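Local coordinates for protein hemin degrading factor (Pseudomonas aeruginosa, PDB 4MF9) that binds heme in a pocket lined largely by its C-terminal half and probably takes part in heme trafficking and degradation, at residues T321-F326 with E352-F357. Numbering follows the deposited sequence.
Sequences TSWEAF and ELAESF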
loop_
_atom_site.group_PDB
_atom_site.type_symbol
_atom_site.label_atom_id
_atom_site.label_comp_id
_atom_site.label_asym_id
_atom_site.label_seq_id
_atom_site.Cartn_x
_atom_site.Cartn_y
_atom_site.Cartn_z
ATOM N N THR A 321 14.499 -5.346 13.646
ATOM C CA THR A 321 13.601 -6.489 13.652
ATOM C C THR A 321 12.242 -6.108 13.071
ATOM O O THR A 321 11.701 -5.057 13.393
ATOM C CB THR A 321 13.396 -7.001 15.081
ATOM O OG1 THR A 321 14.677 -7.142 15.715
ATOM C CG2 THR A 321 12.687 -8.345 15.065
ATOM N N SER A 322 11.696 -6.972 12.222
ATOM C CA SER A 322 10.400 -6.729 11.598
ATOM C C SER A 322 9.654 -8.044 11.512
ATOM O O SER A 322 10.265 -9.107 11.620
ATOM C CB SER A 322 10.587 -6.170 10.189
ATOM O OG SER A 322 11.286 -7.100 9.379
ATOM N N TRP A 323 8.334 -7.966 11.340
ATOM C CA TRP A 323 7.520 -9.117 10.966
ATOM C C TRP A 323 7.001 -8.855 9.558
ATOM O O TRP A 323 6.573 -7.739 9.252
ATOM C CB TRP A 323 6.330 -9.279 11.916
ATOM C CG TRP A 323 6.684 -9.899 13.240
ATOM C CD1 TRP A 323 7.903 -9.877 13.867
ATOM C CD2 TRP A 323 5.811 -10.649 14.087
ATOM N NE1 TRP A 323 7.828 -10.558 15.067
ATOM C CE2 TRP A 323 6.553 -11.038 15.222
ATOM C CE3 TRP A 323 4.461 -11.012 14.004
ATOM C CZ2 TRP A 323 5.998 -11.784 16.255
ATOM C CZ3 TRP A 323 3.911 -11.756 15.035
ATOM C CH2 TRP A 323 4.680 -12.134 16.148
ATOM N N GLU A 324 7.060 -9.874 8.705
ATOM C CA GLU A 324 6.681 -9.741 7.304
ATOM C C GLU A 324 5.708 -10.863 6.932
ATOM O O GLU A 324 6.007 -12.049 7.083
ATOM C CB GLU A 324 7.947 -9.720 6.422
ATOM C CG GLU A 324 8.940 -8.656 6.914
ATOM C CD GLU A 324 10.160 -8.458 6.040
ATOM O OE1 GLU A 324 10.282 -9.122 4.986
ATOM O OE2 GLU A 324 11.002 -7.619 6.423
ATOM N N ALA A 325 4.520 -10.467 6.481
ATOM C CA ALA A 325 3.476 -11.414 6.097
ATOM C C ALA A 325 3.377 -11.461 4.574
ATOM O O ALA A 325 3.375 -10.421 3.904
ATOM C CB ALA A 325 2.163 -11.001 6.704
ATOM N N PHE A 326 3.295 -12.639 4.019
ATOM C CA PHE A 326 3.221 -12.873 2.616
ATOM C C PHE A 326 1.982 -13.672 2.201
ATOM O O PHE A 326 1.525 -14.508 2.936
ATOM C CB PHE A 326 4.420 -13.631 2.139
ATOM C CG PHE A 326 5.731 -12.963 2.477
ATOM C CD1 PHE A 326 6.326 -13.146 3.694
ATOM C CD2 PHE A 326 6.349 -12.148 1.568
ATOM C CE1 PHE A 326 7.526 -12.571 3.989
ATOM C CE2 PHE A 326 7.536 -11.536 1.865
ATOM C CZ PHE A 326 8.111 -11.730 3.083
ATOM N N GLU A 352 11.569 -6.812 22.167
ATOM C CA GLU A 352 11.052 -7.776 23.073
ATOM C C GLU A 352 9.713 -8.346 22.624
ATOM O O GLU A 352 9.527 -9.504 22.671
ATOM C CB GLU A 352 10.942 -7.185 24.470
ATOM C CG GLU A 352 10.198 -8.096 25.423
ATOM C CD GLU A 352 9.977 -7.497 26.778
ATOM O OE1 GLU A 352 9.936 -8.254 27.730
ATOM O OE2 GLU A 352 9.835 -6.270 26.883
ATOM N N LEU A 353 8.807 -7.503 22.192
ATOM C CA LEU A 353 7.577 -8.033 21.671
ATOM C C LEU A 353 7.724 -8.849 20.405
ATOM O O LEU A 353 7.203 -9.909 20.305
ATOM C CB LEU A 353 6.586 -6.925 21.462
ATOM C CG LEU A 353 5.199 -7.257 20.904
ATOM C CD1 LEU A 353 4.505 -8.322 21.688
ATOM C CD2 LEU A 353 4.355 -6.020 20.855
ATOM N N ALA A 354 8.505 -8.351 19.480
ATOM C CA ALA A 354 8.790 -9.041 18.219
ATOM C C ALA A 354 9.423 -10.424 18.441
ATOM O O ALA A 354 9.203 -11.348 17.658
ATOM C CB ALA A 354 9.698 -8.187 17.360
ATOM N N GLU A 355 10.236 -10.553 19.448
ATOM C CA GLU A 355 10.853 -11.850 19.752
ATOM C C GLU A 355 10.070 -12.721 20.724
ATOM O O GLU A 355 10.376 -13.827 20.890
ATOM C CB GLU A 355 12.267 -11.698 20.274
ATOM C CG GLU A 355 13.263 -10.872 19.494
ATOM C CD GLU A 355 14.087 -11.701 18.535
ATOM O OE1 GLU A 355 13.726 -12.845 18.309
ATOM O OE2 GLU A 355 15.102 -11.240 18.077
ATOM N N SER A 356 9.044 -12.187 21.350
ATOM C CA SER A 356 8.313 -12.938 22.374
ATOM C C SER A 356 7.575 -14.142 21.801
ATOM O O SER A 356 7.251 -15.083 22.530
ATOM C CB SER A 356 7.340 -12.031 23.132
ATOM O OG SER A 356 6.246 -11.652 22.316
ATOM N N PHE A 357 7.327 -14.134 20.495
ATOM C CA PHE A 357 6.517 -15.189 19.890
ATOM C C PHE A 357 7.367 -16.360 19.411
ATOM O O PHE A 357 8.451 -16.172 18.854
ATOM C CB PHE A 357 5.618 -14.625 18.776
ATOM C CG PHE A 357 4.488 -13.776 19.291
ATOM C CD1 PHE A 357 3.237 -14.329 19.509
ATOM C CD2 PHE A 357 4.684 -12.436 19.582
ATOM C CE1 PHE A 357 2.197 -13.555 19.998
ATOM C CE2 PHE A 357 3.645 -11.653 20.072
ATOM C CZ PHE A 357 2.404 -12.214 20.278
HETATM O O HOH W 1 16.072 -8.988 17.237
#
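Trp323 reaches from its strand to helix 348-355 and meets it with the rim of its indole. NE1 donates to Ala354 O at 3.0 Å; the acceptor lies almost in the indole plane and is approached on a lone pair, though the N-H...O angle of 147° leaves the bond somewhat bent. Arg310 NH1 binds the carbonyls of Ala354 and Phe357, giving Ala354 O a second donor. Farther along the same rim, CH2 of Trp323 comes 3.4 Å from Phe357 CD2, an offset edge-to-face pair with centroids 5.2 Å apart and planes at 80°. Bond and ring contact together help to fix the rotation of the indole. Phe357 CG stands anti to its own carbonyl carbon (chi1 -71°), which brings the phenyl up against the tip of the indole. Ala354 adds its methyl, with CB 3.8 Å from Thr321 CG2. Beside this apolar patch, a water donates to Thr321 OG1 (2.8 Å) and Glu355 OE2 (2.6 Å), while Thr321 OG1 also bonds Glu346, Glu355 OE1 pairs with Arg312, and Glu324 OE2 salt-bridges the heme-binding Lys313, which the Ser322 side chain touches. The contact thus packs helix 348-355 and the residues after it against strand 320-326, next to strand 307-313, with Asp247 and Leu251 of helix 247-258 also touching Trp323.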